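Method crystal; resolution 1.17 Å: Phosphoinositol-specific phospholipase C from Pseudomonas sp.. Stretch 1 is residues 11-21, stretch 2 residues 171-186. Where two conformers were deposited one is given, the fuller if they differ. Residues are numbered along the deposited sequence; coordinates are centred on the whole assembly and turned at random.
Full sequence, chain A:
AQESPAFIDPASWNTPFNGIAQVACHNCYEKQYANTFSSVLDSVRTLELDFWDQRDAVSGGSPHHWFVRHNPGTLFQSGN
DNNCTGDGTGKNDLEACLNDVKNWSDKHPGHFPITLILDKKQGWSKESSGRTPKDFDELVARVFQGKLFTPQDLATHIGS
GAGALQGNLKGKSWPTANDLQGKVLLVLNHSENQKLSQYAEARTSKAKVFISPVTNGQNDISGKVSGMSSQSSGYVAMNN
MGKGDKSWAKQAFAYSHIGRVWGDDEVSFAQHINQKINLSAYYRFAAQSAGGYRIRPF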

# COMPACT_ATOMS: atom_id res chain seq x y z
N ALA A 11 -6.30 21.69 -1.17
CA ALA A 11 -6.75 21.53 0.23
C ALA A 11 -6.19 20.24 0.86
O ALA A 11 -6.20 20.10 2.08
CB ALA A 11 -8.26 21.53 0.28
N SER A 12 -5.71 19.32 0.03
CA SER A 12 -5.17 18.07 0.53
C SER A 12 -3.93 18.25 1.42
O SER A 12 -3.69 17.47 2.33
CB SER A 12 -4.77 17.15 -0.64
OG SER A 12 -5.85 16.90 -1.50
N TRP A 13 -3.13 19.26 1.13
CA TRP A 13 -1.81 19.37 1.74
C TRP A 13 -1.86 19.52 3.25
O TRP A 13 -1.06 18.91 3.95
CB TRP A 13 -1.02 20.49 1.08
CG TRP A 13 -0.62 20.15 -0.29
CD1 TRP A 13 -1.16 20.62 -1.46
CD2 TRP A 13 0.36 19.20 -0.65
NE1 TRP A 13 -0.53 20.05 -2.52
CE2 TRP A 13 0.39 19.15 -2.05
CE3 TRP A 13 1.25 18.39 0.08
CZ2 TRP A 13 1.29 18.34 -2.75
CZ3 TRP A 13 2.10 17.59 -0.59
CH2 TRP A 13 2.16 17.61 -2.00
N ASN A 14 -2.81 20.30 3.74
CA ASN A 14 -2.96 20.50 5.18
C ASN A 14 -3.94 19.51 5.82
O ASN A 14 -4.30 19.68 6.98
CB ASN A 14 -3.37 21.95 5.46
CG ASN A 14 -3.07 22.37 6.88
OD1 ASN A 14 -2.11 21.90 7.51
ND2 ASN A 14 -3.89 23.27 7.39
N THR A 15 -4.29 18.44 5.11
CA THR A 15 -5.21 17.44 5.63
C THR A 15 -4.42 16.24 6.12
O THR A 15 -3.53 15.77 5.43
CB THR A 15 -6.19 17.01 4.53
OG1 THR A 15 -6.86 18.16 3.99
CG2 THR A 15 -7.24 16.06 5.00
N PRO A 16 -4.77 15.68 7.30
CA PRO A 16 -4.19 14.41 7.72
C PRO A 16 -4.33 13.35 6.63
O PRO A 16 -5.36 13.31 5.96
CB PRO A 16 -5.04 14.05 8.94
CG PRO A 16 -5.40 15.39 9.52
CD PRO A 16 -5.73 16.20 8.30
N PHE A 17 -3.34 12.50 6.49
CA PHE A 17 -3.37 11.52 5.40
C PHE A 17 -4.62 10.66 5.41
O PHE A 17 -5.16 10.31 4.36
CB PHE A 17 -2.11 10.66 5.47
CG PHE A 17 -1.91 9.74 4.28
CD1 PHE A 17 -1.58 10.24 3.04
CD2 PHE A 17 -2.05 8.37 4.42
CE1 PHE A 17 -1.38 9.39 1.97
CE2 PHE A 17 -1.85 7.52 3.35
CZ PHE A 17 -1.52 8.01 2.11
N ASN A 18 -5.08 10.30 6.61
CA ASN A 18 -6.29 9.50 6.76
C ASN A 18 -7.57 10.23 6.36
O ASN A 18 -8.60 9.59 6.17
CB ASN A 18 -6.41 8.94 8.17
CG ASN A 18 -6.41 10.04 9.21
OD1 ASN A 18 -5.43 10.80 9.34
ND2 ASN A 18 -7.46 10.09 10.01
N GLY A 19 -7.50 11.56 6.25
CA GLY A 19 -8.64 12.35 5.75
C GLY A 19 -8.62 12.65 4.28
O GLY A 19 -9.44 13.48 3.83
N ILE A 20 -7.74 11.98 3.53
CA ILE A 20 -7.59 12.22 2.10
C ILE A 20 -8.08 10.99 1.32
O ILE A 20 -7.71 9.85 1.62
CB ILE A 20 -6.13 12.54 1.75
CG1 ILE A 20 -5.64 13.78 2.50
CG2 ILE A 20 -5.97 12.70 0.25
CD1 ILE A 20 -4.17 14.06 2.34
N ALA A 21 -8.91 11.25 0.32
CA ALA A 21 -9.38 10.25 -0.65
C ALA A 21 -8.52 10.33 -1.91
O ALA A 21 -8.21 11.42 -2.41
CB ALA A 21 -10.82 10.48 -1.00
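Stretch 2 (171-186) GKSWPTANDLQGKVLL

Stretch 2 lies on stretch 1 as an extended loop segment that turns into a short run of helical backbone angles, and backbone polar groups do most of the joining. The chains run antiparallel: S173 and W174 sit against P16 to N18, whereas A177, N178 and Q181 lie against W13. Where they pass, P16 and T176 form a single beta bridge, CA to CA 3.9 Å, and no longer ladder develops. Beyond T176 the backbone takes helical angles from A177 to N178 and D179, runs through a type I turn from N178 to Q181 and a type II turn from L180 to K183, and then enters the strand at V184.

Three backbone hydrogen bonds span the junction. F17 N gives to P175 O at 2.9 Å, A177 N to T15 O at 3.2 Å, and N178 N to W13 O at 2.9 Å. The carbonyl of T15 also receives a CA-H...O contact from T176, CA to O 3.2 Å. Within stretch 1 the type I turn S12 to T15 is closed by T15 N to S12 O (3.0 Å), and T15 OG1 gives to A11 O (2.8 Å).

At the other end a side chain takes over from the backbone: N18 OD1 accepts from W174 N at 2.9 Å. Its amide is used as well, since N18 ND2 gives to a water, 3.0 Å from ND2 to the water O, that also lies 2.8 Å from S173 OG. A second water donates to N14 OD1 (3.0 Å) and sits 2.5 Å from T176 OG1, bridging the stretches at their exposed margin.

A reciprocal pair spans the helical-angle segment from T176 to D179: T176 N gives to D179 OD2 at 2.9 Å and D179 N to T176 OG1 at 3.0 Å. Backbone bonds add to it, L180 N to T176 O (2.9 Å) and Q181 N to N178 O (3.2 Å). T176 thus serves both that segment and the bridge.

Apolar side chains also meet across the contact. F17 points toward stretch 2, with CD2 3.9 Å from W174 CE3, CB 3.9 Å from L180 CD1 and CE2 3.9 Å from L185 CD2; its ring meets that of W174 obliquely, planes at 39°. A177 CB lies 3.8 Å from I20 CD1 and 4.0 Å from W13 CE3. The rule to take away is that main-chain polar groups are paired across the contact, while large aromatic side chains, F17 and W13 foremost, and small A177 supply its apolar part.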

# COMPACT_ATOMS: atom_id res chain seq x y z
N GLY A 171 -9.60 8.11 16.71
CA GLY A 171 -9.65 9.49 17.21
C GLY A 171 -8.40 10.29 16.93
O GLY A 171 -8.31 11.44 17.32
N LYS A 172 -7.46 9.70 16.20
CA LYS A 172 -6.18 10.38 15.95
C LYS A 172 -6.00 10.69 14.46
O LYS A 172 -6.51 10.05 13.54
CB LYS A 172 -5.01 9.54 16.50
CG LYS A 172 -4.90 9.47 18.05
CD LYS A 172 -4.07 10.62 18.62
CE LYS A 172 -3.73 10.57 20.09
NZ LYS A 172 -4.73 9.91 20.94
N SER A 173 -5.19 11.71 14.22
CA SER A 173 -4.83 12.13 12.86
C SER A 173 -3.44 11.62 12.50
O SER A 173 -2.47 11.73 13.28
CB SER A 173 -4.82 13.65 12.77
OG SER A 173 -6.10 14.15 12.97
N TRP A 174 -3.33 11.08 11.29
CA TRP A 174 -2.00 10.85 10.70
C TRP A 174 -1.32 12.20 10.43
O TRP A 174 -2.00 13.23 10.35
CB TRP A 174 -2.14 10.09 9.38
CG TRP A 174 -2.56 8.66 9.51
CD1 TRP A 174 -3.62 8.16 10.21
CD2 TRP A 174 -1.97 7.54 8.83
NE1 TRP A 174 -3.70 6.79 10.04
CE2 TRP A 174 -2.70 6.39 9.20
CE3 TRP A 174 -0.87 7.38 7.96
CZ2 TRP A 174 -2.37 5.13 8.74
CZ3 TRP A 174 -0.55 6.13 7.51
CH2 TRP A 174 -1.28 5.01 7.93
N PRO A 175 0.00 12.19 10.17
CA PRO A 175 0.62 13.40 9.63
C PRO A 175 -0.09 13.84 8.35
O PRO A 175 -0.71 13.03 7.62
CB PRO A 175 2.06 12.96 9.35
CG PRO A 175 2.28 11.77 10.26
CD PRO A 175 0.95 11.08 10.25
N THR A 176 0.01 15.12 8.07
CA THR A 176 -0.63 15.68 6.88
C THR A 176 0.14 15.30 5.63
O THR A 176 1.31 14.88 5.69
CB THR A 176 -0.76 17.22 6.92
OG1 THR A 176 0.56 17.74 6.92
CG2 THR A 176 -1.54 17.68 8.16
N ALA A 177 -0.48 15.48 4.47
CA ALA A 177 0.25 15.30 3.21
C ALA A 177 1.49 16.20 3.16
O ALA A 177 2.55 15.75 2.71
CB ALA A 177 -0.64 15.48 2.02
N ASN A 178 1.37 17.44 3.62
CA ASN A 178 2.54 18.33 3.71
C ASN A 178 3.64 17.73 4.59
O ASN A 178 4.82 17.73 4.23
CB ASN A 178 2.13 19.70 4.27
CG ASN A 178 3.27 20.66 4.32
OD1 ASN A 178 3.85 20.93 3.29
ND2 ASN A 178 3.64 21.11 5.50
N ASP A 179 3.26 17.20 5.76
CA ASP A 179 4.23 16.56 6.64
C ASP A 179 4.92 15.38 5.94
O ASP A 179 6.08 15.07 6.24
CB ASP A 179 3.56 15.98 7.89
CG ASP A 179 2.99 17.00 8.84
OD1 ASP A 179 3.48 18.14 8.91
OD2 ASP A 179 2.02 16.60 9.57
N LEU A 180 4.18 14.71 5.06
CA LEU A 180 4.65 13.51 4.36
C LEU A 180 5.19 13.79 2.96
O LEU A 180 5.34 12.88 2.15
CB LEU A 180 3.52 12.48 4.29
CG LEU A 180 3.03 11.94 5.63
CD1 LEU A 180 1.76 11.15 5.41
CD2 LEU A 180 4.08 11.13 6.31
N GLN A 181 5.55 15.04 2.68
CA GLN A 181 6.14 15.35 1.38
C GLN A 181 7.38 14.51 1.15
O GLN A 181 8.21 14.34 2.06
CB GLN A 181 6.64 16.79 1.33
CG GLN A 181 5.66 17.83 0.97
CD GLN A 181 6.32 19.21 0.99
OE1 GLN A 181 7.39 19.42 0.38
NE2 GLN A 181 5.72 20.10 1.68
N GLY A 182 7.50 13.99 -0.06
CA GLY A 182 8.65 13.18 -0.41
C GLY A 182 8.71 11.79 0.18
O GLY A 182 9.70 11.09 -0.02
N LYS A 183 7.65 11.38 0.87
CA LYS A 183 7.66 10.09 1.53
C LYS A 183 7.05 8.99 0.64
O LYS A 183 6.26 9.25 -0.27
CB LYS A 183 6.94 10.14 2.87
CG LYS A 183 7.48 11.17 3.87
CD LYS A 183 8.95 11.07 4.21
CE LYS A 183 9.29 9.82 4.95
NZ LYS A 183 10.79 9.73 5.01
N VAL A 184 7.45 7.76 0.96
CA VAL A 184 6.90 6.53 0.37
C VAL A 184 6.39 5.65 1.51
O VAL A 184 7.06 5.44 2.50
CB VAL A 184 7.96 5.79 -0.44
CG1 VAL A 184 7.47 4.44 -0.92
CG2 VAL A 184 8.44 6.64 -1.61
N LEU A 185 5.15 5.18 1.35
CA LEU A 185 4.49 4.25 2.27
C LEU A 185 4.31 2.93 1.56
O LEU A 185 3.75 2.90 0.48
CB LEU A 185 3.11 4.76 2.73
CG LEU A 185 3.09 5.93 3.71
CD1 LEU A 185 3.55 7.23 3.09
CD2 LEU A 185 1.70 6.09 4.29
N LEU A 186 4.77 1.86 2.17
CA LEU A 186 4.66 0.52 1.62
C LEU A 186 3.58 -0.25 2.37
O LEU A 186 3.52 -0.18 3.60
CB LEU A 186 5.98 -0.20 1.75
CG LEU A 186 7.16 0.52 1.11
CD1 LEU A 186 8.44 -0.26 1.37
CD2 LEU A 186 6.96 0.75 -0.38
O HOH W 1 0.37 20.23 7.20
O HOH W 2 -7.93 12.69 11.52